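Long-range contacts in outer membrane protein Omp121 (Bacteroides thetaiotaomicron, PDB 5FQ8), which probably carries substrates across the bacterial outer membrane as a TonB-dependent transporter, and binds metal ions such as calcium: residues Q195-M200 with G215-G220; G204-L209 with S221-G226. One frame throughout, in Å; residues are numbered along the deposited sequence.

Contact 1: residues Q195-M200 with G215-G220; sequences QNEFGM and GPRFDG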
ATOM      1  N   GLN B 195      -1.453  44.691   4.816  1.00 32.70           N
ATOM      2  CA  GLN B 195      -2.120  45.893   4.369  1.00 36.36           C
ATOM      3  C   GLN B 195      -3.576  45.804   4.794  1.00 28.40           C
ATOM      4  O   GLN B 195      -4.187  44.752   4.687  1.00 35.56           O
ATOM      5  CB  GLN B 195      -1.986  46.012   2.853  1.00 38.88           C
ATOM      6  CG  GLN B 195      -3.183  46.611   2.160  1.00 33.76           C
ATOM      7  CD  GLN B 195      -4.147  45.576   1.668  1.00 40.67           C
ATOM      8  OE1 GLN B 195      -5.341  45.795   1.675  1.00 50.68           O
ATOM      9  NE2 GLN B 195      -3.634  44.442   1.234  1.00 38.12           N
ATOM     10  N   ASN B 196      -4.126  46.879   5.301  1.00 28.69           N
ATOM     11  CA  ASN B 196      -5.546  46.919   5.637  1.00 28.91           C
ATOM     12  C   ASN B 196      -6.261  48.007   4.850  1.00 29.43           C
ATOM     13  O   ASN B 196      -7.242  48.575   5.320  1.00 29.83           O
ATOM     14  CB  ASN B 196      -5.784  47.115   7.140  1.00 29.08           C
ATOM     15  CG  ASN B 196      -5.357  45.909   7.974  1.00 28.60           C
ATOM     16  OD1 ASN B 196      -6.005  44.864   7.956  1.00 28.32           O
ATOM     17  ND2 ASN B 196      -4.296  46.069   8.740  1.00 28.56           N
ATOM     18  N   GLU B 197      -5.777  48.305   3.651  1.00 29.47           N
ATOM     19  CA  GLU B 197      -6.342  49.369   2.842  1.00 29.99           C
ATOM     20  C   GLU B 197      -7.351  48.865   1.822  1.00 29.97           C
ATOM     21  O   GLU B 197      -8.369  49.524   1.591  1.00 30.43           O
ATOM     22  CB  GLU B 197      -5.217  50.120   2.134  1.00 30.15           C
ATOM     23  CG  GLU B 197      -5.543  51.547   1.755  1.00 43.27           C
ATOM     24  CD  GLU B 197      -4.388  52.258   1.086  1.00 41.12           C
ATOM     25  OE1 GLU B 197      -3.242  51.778   1.195  1.00 45.63           O
ATOM     26  OE2 GLU B 197      -4.631  53.300   0.449  1.00 37.50           O
ATOM     27  N   PHE B 198      -7.111  47.697   1.226  1.00 31.60           N
ATOM     28  CA  PHE B 198      -7.955  47.159   0.168  1.00 33.07           C
ATOM     29  C   PHE B 198      -8.422  45.754   0.529  1.00 35.10           C
ATOM     30  O   PHE B 198      -7.727  45.005   1.213  1.00 32.33           O
ATOM     31  CB  PHE B 198      -7.210  47.137  -1.169  1.00 29.38           C
ATOM     32  CG  PHE B 198      -6.380  48.360  -1.430  1.00 29.75           C
ATOM     33  CD1 PHE B 198      -6.935  49.474  -2.030  1.00 30.34           C
ATOM     34  CD2 PHE B 198      -5.044  48.390  -1.082  1.00 29.55           C
ATOM     35  CE1 PHE B 198      -6.180  50.581  -2.270  1.00 30.71           C
ATOM     36  CE2 PHE B 198      -4.278  49.499  -1.325  1.00 29.92           C
ATOM     37  CZ  PHE B 198      -4.848  50.596  -1.919  1.00 30.50           C
ATOM     38  N   GLY B 199      -9.601  45.382   0.034  1.00 39.81           N
ATOM     39  CA  GLY B 199     -10.212  44.130   0.384  1.00 41.14           C
ATOM     40  C   GLY B 199     -10.296  43.147  -0.767  1.00 41.26           C
ATOM     41  O   GLY B 199      -9.548  43.220  -1.752  1.00 40.03           O
ATOM     42  N   MET B 200     -11.224  42.205  -0.628  1.00 37.87           N
ATOM     43  CA  MET B 200     -11.346  41.093  -1.555  1.00 33.64           C
ATOM     44  C   MET B 200     -11.537  41.576  -2.977  1.00 28.41           C
ATOM     45  O   MET B 200     -12.440  42.358  -3.261  1.00 28.91           O
ATOM     46  CB  MET B 200     -12.530  40.222  -1.151  1.00 31.63           C
ATOM     47  CG  MET B 200     -12.895  39.117  -2.124  1.00 27.94           C
ATOM     48  SD  MET B 200     -14.259  38.179  -1.497  1.00 28.00           S
ATOM     49  CE  MET B 200     -15.339  39.487  -0.995  1.00 28.65           C
ATOM     50  N   GLY B 215      -8.771  44.298  -4.196  1.00 28.85           N
ATOM     51  CA  GLY B 215     -10.034  44.909  -4.521  1.00 29.36           C
ATOM     52  C   GLY B 215      -9.966  46.410  -4.353  1.00 29.88           C
ATOM     53  O   GLY B 215      -8.886  47.009  -4.380  1.00 29.90           O
ATOM     54  N   PRO B 216     -11.116  47.048  -4.192  1.00 30.35           N
ATOM     55  CA  PRO B 216     -11.140  48.490  -3.976  1.00 30.91           C
ATOM     56  C   PRO B 216     -10.716  48.881  -2.568  1.00 30.85           C
ATOM     57  O   PRO B 216     -10.617  48.072  -1.646  1.00 30.44           O
ATOM     58  CB  PRO B 216     -12.602  48.862  -4.241  1.00 31.42           C
ATOM     59  CG  PRO B 216     -13.344  47.649  -4.133  1.00 31.11           C
ATOM     60  CD  PRO B 216     -12.444  46.527  -4.519  1.00 30.49           C
ATOM     61  N   ARG B 217     -10.447  50.174  -2.426  1.00 31.69           N
ATOM     62  CA  ARG B 217     -10.145  50.735  -1.120  1.00 31.41           C
ATOM     63  C   ARG B 217     -11.385  50.654  -0.244  1.00 31.59           C
ATOM     64  O   ARG B 217     -12.508  50.836  -0.717  1.00 31.96           O
ATOM     65  CB  ARG B 217      -9.657  52.174  -1.264  1.00 31.95           C
ATOM     66  CG  ARG B 217      -9.011  52.750  -0.007  1.00 32.01           C
ATOM     67  CD  ARG B 217      -7.851  53.704  -0.310  1.00 32.26           C
ATOM     68  NE  ARG B 217      -7.990  54.396  -1.589  1.00 33.78           N
ATOM     69  CZ  ARG B 217      -7.044  54.438  -2.519  1.00 32.62           C
ATOM     70  NH1 ARG B 217      -5.894  53.836  -2.299  1.00 36.27           N
ATOM     71  NH2 ARG B 217      -7.237  55.091  -3.655  1.00 33.07           N
ATOM     72  N   PHE B 218     -11.176  50.348   1.031  1.00 31.37           N
ATOM     73  CA  PHE B 218     -12.286  50.015   1.910  1.00 31.46           C
ATOM     74  C   PHE B 218     -13.270  51.166   2.035  1.00 32.20           C
ATOM     75  O   PHE B 218     -12.892  52.297   2.322  1.00 33.75           O
ATOM     76  CB  PHE B 218     -11.759  49.623   3.275  1.00 31.16           C
ATOM     77  CG  PHE B 218     -11.271  48.206   3.350  1.00 30.47           C
ATOM     78  CD1 PHE B 218     -12.143  47.149   3.182  1.00 30.26           C
ATOM     79  CD2 PHE B 218      -9.949  47.933   3.611  1.00 30.07           C
ATOM     80  CE1 PHE B 218     -11.699  45.854   3.253  1.00 29.67           C
ATOM     81  CE2 PHE B 218      -9.504  46.637   3.685  1.00 29.48           C
ATOM     82  CZ  PHE B 218     -10.383  45.594   3.503  1.00 29.28           C
ATOM     83  N   ASP B 219     -14.541  50.861   1.825  1.00 32.41           N
ATOM     84  CA  ASP B 219     -15.633  51.817   1.733  1.00 33.13           C
ATOM     85  C   ASP B 219     -16.407  51.943   3.025  1.00 33.41           C
ATOM     86  O   ASP B 219     -16.825  53.040   3.387  1.00 34.03           O
ATOM     87  CB  ASP B 219     -16.612  51.366   0.639  1.00 33.26           C
ATOM     88  CG  ASP B 219     -16.754  52.357  -0.482  1.00 45.18           C
ATOM     89  OD1 ASP B 219     -15.842  53.173  -0.682  1.00 44.46           O
ATOM     90  OD2 ASP B 219     -17.785  52.301  -1.184  1.00 41.77           O
ATOM     91  N   GLY B 220     -16.629  50.820   3.708  1.00 34.63           N
ATOM     92  CA  GLY B 220     -17.676  50.705   4.691  1.00 33.29           C
ATOM     93  C   GLY B 220     -19.019  50.361   4.106  1.00 33.58           C
ATOM     94  O   GLY B 220     -19.933  50.015   4.858  1.00 33.77           O
TER
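Two phenylalanine rings frame this contact. Over one face of Phe218, offset to the rim, lies the backbone N of Gly199, while the carbonyl of Asn196 meets the edge, its O 3.3 Å from Phe218 CD2. At the ring tip, Phe218 CZ is 3.4 Å from Gly199 CA; glycine suits this place, because a beta carbon would run into Phe218 CE1. Phe198 has CB of Glu197 on one face and the carbonyl C of Pro216 at its edge. Near the plane of that ring, Arg217 NH1 comes within 3.3 Å of Phe198 CE1, with ring and guanidinium planes 54° apart.

Glu197 sends CG anti to its backbone N (chi1 -155°) and stays extended, running alongside the bent Arg217 to a salt bridge, OE2 to NH1 at 3.1 Å. NH1 arrives above the carboxylate plane, 45° out of it, and makes a second, weak bond to the backbone O of Asp850. Glu197 and Asp850 are known calcium ligands of this protein; this chain binds no ion there, although a calcium lies about 4 Å from the Glu197 side chain (nearest atoms). The arginine would probably keep Glu197 ionised.

The backbones form one antiparallel, non-hydrogen-bonded pair, Phe198 with Arg217. It is flanked by Phe218 N to Glu197 O at 3.0 Å and by a weak bond from Gly199 N to Pro216 O. Within 195-200, Gln195 OE1 takes the N-H of Phe198 on an in-plane lone pair at 2.6 Å.

Both loops belong to the excursion between strands 177-188 and 252-264 of the barrel, 22-stranded in this family, and the single bridge joins them. Tyr238, just past strand 232-237, brings its ring against Phe218, and Arg339, beyond helix 330-335, bonds Asn196 OD1.

Contact 2: residues G204-L209 with S221-G226; sequences GNHTEL and SMQLWG
The imidazole of His206 meets the amide of Gln223 at a slant, planes 82° apart. With CG anti to its backbone N (chi1 -175°), the histidine reaches across so that its NE2 lies 3.5 Å from Gln223 CB, and Leu224 O sits at the ring edge, 3.7 Å from the same NE2. The glutamine chain bends at chi2, bringing OE1 beside His206 CD2, 3.7 Å away, and turning NE2 back to Ser221, just before the strand, where it donates an almost straight bond (175°) to Ser221 OG at 3.0 Å. Glutamine suits the spot, its CB packing against the NE2 end of the imidazole while its amide is oriented by the serine OG lying in the amide plane. An alanine here would probably leave the packing around His206 looser, with the bond to Ser221 and the amide beside CD2 lost.

Strand 222-225 is an edge of a small three-stranded antiparallel sheet with 232-237 and 227-229, and the chain turns a corner at Gly226, whose positive phi a glycine adopts readily.

Farther along, the Glu208 and Leu224 side chains run alongside each other in one direction, Glu208 OE2 3.9 Å from Leu224 CD1. The apolar leucine also packs on Phe77 of the neighbouring BT_2262 lipoprotein chain, while glutamate's other oxygen, OE1, takes a bond from Gln233. Glu208 O accepts a weak bond from Gly226 N. The CB of Trp225 leaves the backbone away from 204-209, and its NE1 donates to Ser9 OG of the BT_2262 chain.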
ATOM      1  N   GLY B 204      -7.805  44.984  -8.982  1.00 29.56           N
ATOM      2  CA  GLY B 204      -8.362  46.175  -8.396  1.00 30.00           C
ATOM      3  C   GLY B 204      -9.863  46.252  -8.425  1.00 30.32           C
ATOM      4  O   GLY B 204     -10.418  47.231  -7.936  1.00 30.74           O
ATOM      5  N   ASN B 205     -10.546  45.263  -8.973  1.00 30.18           N
ATOM      6  CA  ASN B 205     -11.998  45.287  -9.027  1.00 32.13           C
ATOM      7  C   ASN B 205     -12.586  44.418  -7.924  1.00 31.96           C
ATOM      8  O   ASN B 205     -11.934  43.512  -7.406  1.00 35.79           O
ATOM      9  CB  ASN B 205     -12.492  44.812 -10.395  1.00 38.99           C
ATOM     10  CG  ASN B 205     -11.883  45.589 -11.539  1.00 31.05           C
ATOM     11  OD1 ASN B 205     -11.434  46.697 -11.375  1.00 31.33           O
ATOM     12  ND2 ASN B 205     -11.867  44.996 -12.703  1.00 31.06           N
ATOM     13  N   HIS B 206     -13.827  44.706  -7.559  1.00 31.15           N
ATOM     14  CA  HIS B 206     -14.473  43.943  -6.502  1.00 31.31           C
ATOM     15  C   HIS B 206     -14.830  42.542  -6.972  1.00 38.06           C
ATOM     16  O   HIS B 206     -15.200  42.323  -8.128  1.00 49.14           O
ATOM     17  CB  HIS B 206     -15.730  44.654  -6.026  1.00 30.84           C
ATOM     18  CG  HIS B 206     -16.388  43.999  -4.860  1.00 30.68           C
ATOM     19  ND1 HIS B 206     -15.704  43.640  -3.721  1.00 30.25           N
ATOM     20  CD2 HIS B 206     -17.678  43.667  -4.642  1.00 30.94           C
ATOM     21  CE1 HIS B 206     -16.545  43.110  -2.853  1.00 30.25           C
ATOM     22  NE2 HIS B 206     -17.751  43.112  -3.388  1.00 30.67           N
ATOM     23  N   THR B 207     -14.734  41.595  -6.055  1.00 34.32           N
ATOM     24  CA  THR B 207     -15.098  40.216  -6.318  1.00 29.24           C
ATOM     25  C   THR B 207     -15.785  39.664  -5.086  1.00 29.14           C
ATOM     26  O   THR B 207     -15.657  40.201  -3.990  1.00 29.16           O
ATOM     27  CB  THR B 207     -13.882  39.381  -6.680  1.00 28.71           C
ATOM     28  OG1 THR B 207     -13.114  40.080  -7.658  1.00 28.85           O
ATOM     29  CG2 THR B 207     -14.294  38.054  -7.264  1.00 43.22           C
ATOM     30  N   GLU B 208     -16.549  38.599  -5.282  1.00 29.08           N
ATOM     31  CA  GLU B 208     -17.270  37.956  -4.200  1.00 29.03           C
ATOM     32  C   GLU B 208     -16.626  36.649  -3.781  1.00 28.45           C
ATOM     33  O   GLU B 208     -17.155  35.968  -2.912  1.00 33.24           O
ATOM     34  CB  GLU B 208     -18.723  37.736  -4.612  1.00 29.48           C
ATOM     35  CG  GLU B 208     -19.384  39.007  -5.078  1.00 30.10           C
ATOM     36  CD  GLU B 208     -20.760  38.803  -5.628  1.00 30.59           C
ATOM     37  OE1 GLU B 208     -21.273  37.678  -5.543  1.00 30.46           O
ATOM     38  OE2 GLU B 208     -21.329  39.775  -6.155  1.00 31.13           O
ATOM     39  N   LEU B 209     -15.482  36.308  -4.341  1.00 28.07           N
ATOM     40  CA  LEU B 209     -14.980  34.950  -4.197  1.00 27.58           C
ATOM     41  C   LEU B 209     -13.461  34.831  -4.185  1.00 27.14           C
ATOM     42  O   LEU B 209     -12.965  33.712  -4.326  1.00 26.77           O
ATOM     43  CB  LEU B 209     -15.537  34.081  -5.343  1.00 30.06           C
ATOM     44  CG  LEU B 209     -16.702  33.101  -5.174  1.00 27.77           C
ATOM     45  CD1 LEU B 209     -18.029  33.783  -4.981  1.00 28.33           C
ATOM     46  CD2 LEU B 209     -16.754  32.224  -6.394  1.00 27.74           C
ATOM     47  N   SER B 221     -19.172  50.450   2.791  1.00 33.66           N
ATOM     48  CA  SER B 221     -20.411  50.069   2.143  1.00 33.94           C
ATOM     49  C   SER B 221     -20.683  48.585   2.341  1.00 38.67           C
ATOM     50  O   SER B 221     -19.788  47.789   2.629  1.00 35.52           O
ATOM     51  CB  SER B 221     -20.343  50.378   0.654  1.00 34.07           C
ATOM     52  OG  SER B 221     -19.367  49.570   0.030  1.00 33.41           O
ATOM     53  N   MET B 222     -21.943  48.213   2.182  1.00 33.76           N
ATOM     54  CA  MET B 222     -22.330  46.817   2.269  1.00 33.38           C
ATOM     55  C   MET B 222     -22.191  46.183   0.891  1.00 33.10           C
ATOM     56  O   MET B 222     -22.822  46.619  -0.076  1.00 33.54           O
ATOM     57  CB  MET B 222     -23.749  46.689   2.819  1.00 33.90           C
ATOM     58  CG  MET B 222     -23.855  47.096   4.273  1.00 34.12           C
ATOM     59  SD  MET B 222     -24.661  45.876   5.292  1.00 34.04           S
ATOM     60  CE  MET B 222     -24.180  46.380   6.912  1.00 37.14           C
ATOM     61  N   GLN B 223     -21.339  45.177   0.801  1.00 32.42           N
ATOM     62  CA  GLN B 223     -21.149  44.411  -0.415  1.00 32.26           C
ATOM     63  C   GLN B 223     -21.400  42.936  -0.134  1.00 31.70           C
ATOM     64  O   GLN B 223     -21.557  42.506   1.009  1.00 31.59           O
ATOM     65  CB  GLN B 223     -19.742  44.625  -0.972  1.00 36.82           C
ATOM     66  CG  GLN B 223     -19.370  46.076  -1.146  1.00 38.71           C
ATOM     67  CD  GLN B 223     -19.973  46.700  -2.386  1.00 36.58           C
ATOM     68  OE1 GLN B 223     -20.239  46.022  -3.364  1.00 36.98           O
ATOM     69  NE2 GLN B 223     -20.202  47.996  -2.342  1.00 33.20           N
ATOM     70  N   LEU B 224     -21.466  42.160  -1.198  1.00 31.52           N
ATOM     71  CA  LEU B 224     -21.642  40.735  -1.046  1.00 31.14           C
ATOM     72  C   LEU B 224     -20.288  40.068  -0.866  1.00 30.43           C
ATOM     73  O   LEU B 224     -19.235  40.689  -1.016  1.00 30.24           O
ATOM     74  CB  LEU B 224     -22.373  40.175  -2.255  1.00 31.32           C
ATOM     75  CG  LEU B 224     -23.759  40.755  -2.458  1.00 32.06           C
ATOM     76  CD1 LEU B 224     -24.321  40.362  -3.803  1.00 32.27           C
ATOM     77  CD2 LEU B 224     -24.627  40.237  -1.361  1.00 32.21           C
ATOM     78  N   TRP B 225     -20.325  38.794  -0.512  1.00 33.11           N
ATOM     79  CA  TRP B 225     -19.115  37.994  -0.525  1.00 34.51           C
ATOM     80  C   TRP B 225     -19.505  36.524  -0.462  1.00 33.05           C
ATOM     81  O   TRP B 225     -20.629  36.174  -0.100  1.00 33.11           O
ATOM     82  CB  TRP B 225     -18.175  38.375   0.625  1.00 49.74           C
ATOM     83  CG  TRP B 225     -18.660  37.997   1.966  1.00 33.15           C
ATOM     84  CD1 TRP B 225     -19.614  38.614   2.700  1.00 31.77           C
ATOM     85  CD2 TRP B 225     -18.195  36.911   2.743  1.00 33.44           C
ATOM     86  NE1 TRP B 225     -19.786  37.972   3.887  1.00 31.58           N
ATOM     87  CE2 TRP B 225     -18.917  36.917   3.938  1.00 35.77           C
ATOM     88  CE3 TRP B 225     -17.239  35.919   2.538  1.00 29.59           C
ATOM     89  CZ2 TRP B 225     -18.715  35.970   4.923  1.00 30.68           C
ATOM     90  CZ3 TRP B 225     -17.039  34.986   3.519  1.00 29.14           C
ATOM     91  CH2 TRP B 225     -17.770  35.015   4.692  1.00 29.45           C
ATOM     92  N   GLY B 226     -18.565  35.676  -0.842  1.00 28.65           N
ATOM     93  CA  GLY B 226     -18.742  34.253  -0.689  1.00 28.38           C
ATOM     94  C   GLY B 226     -19.664  33.668  -1.736  1.00 28.89           C
ATOM     95  O   GLY B 226     -20.185  34.346  -2.617  1.00 29.68           O
TER

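After barrel strand 177-188 the chain enters an excursion that ends as strand 252-264 rejoins the barrel. Residues 195-200 come first, then the two short strands 201-202 and 205-206, the second within 204-209. The chain loops back at 215-220 to close contact 1, and the directly following 221-226 closes contact 2 around the 11 residues in between. The segments alternate, so the two closures cross instead of nesting, and their centres lie about 10 Å apart. Met200 joins them: its CE packs on Thr207 O and on Trp225 CB. Together they tie the loop leaving the barrel to the two-stranded sheet and to the three-stranded sheet that follows.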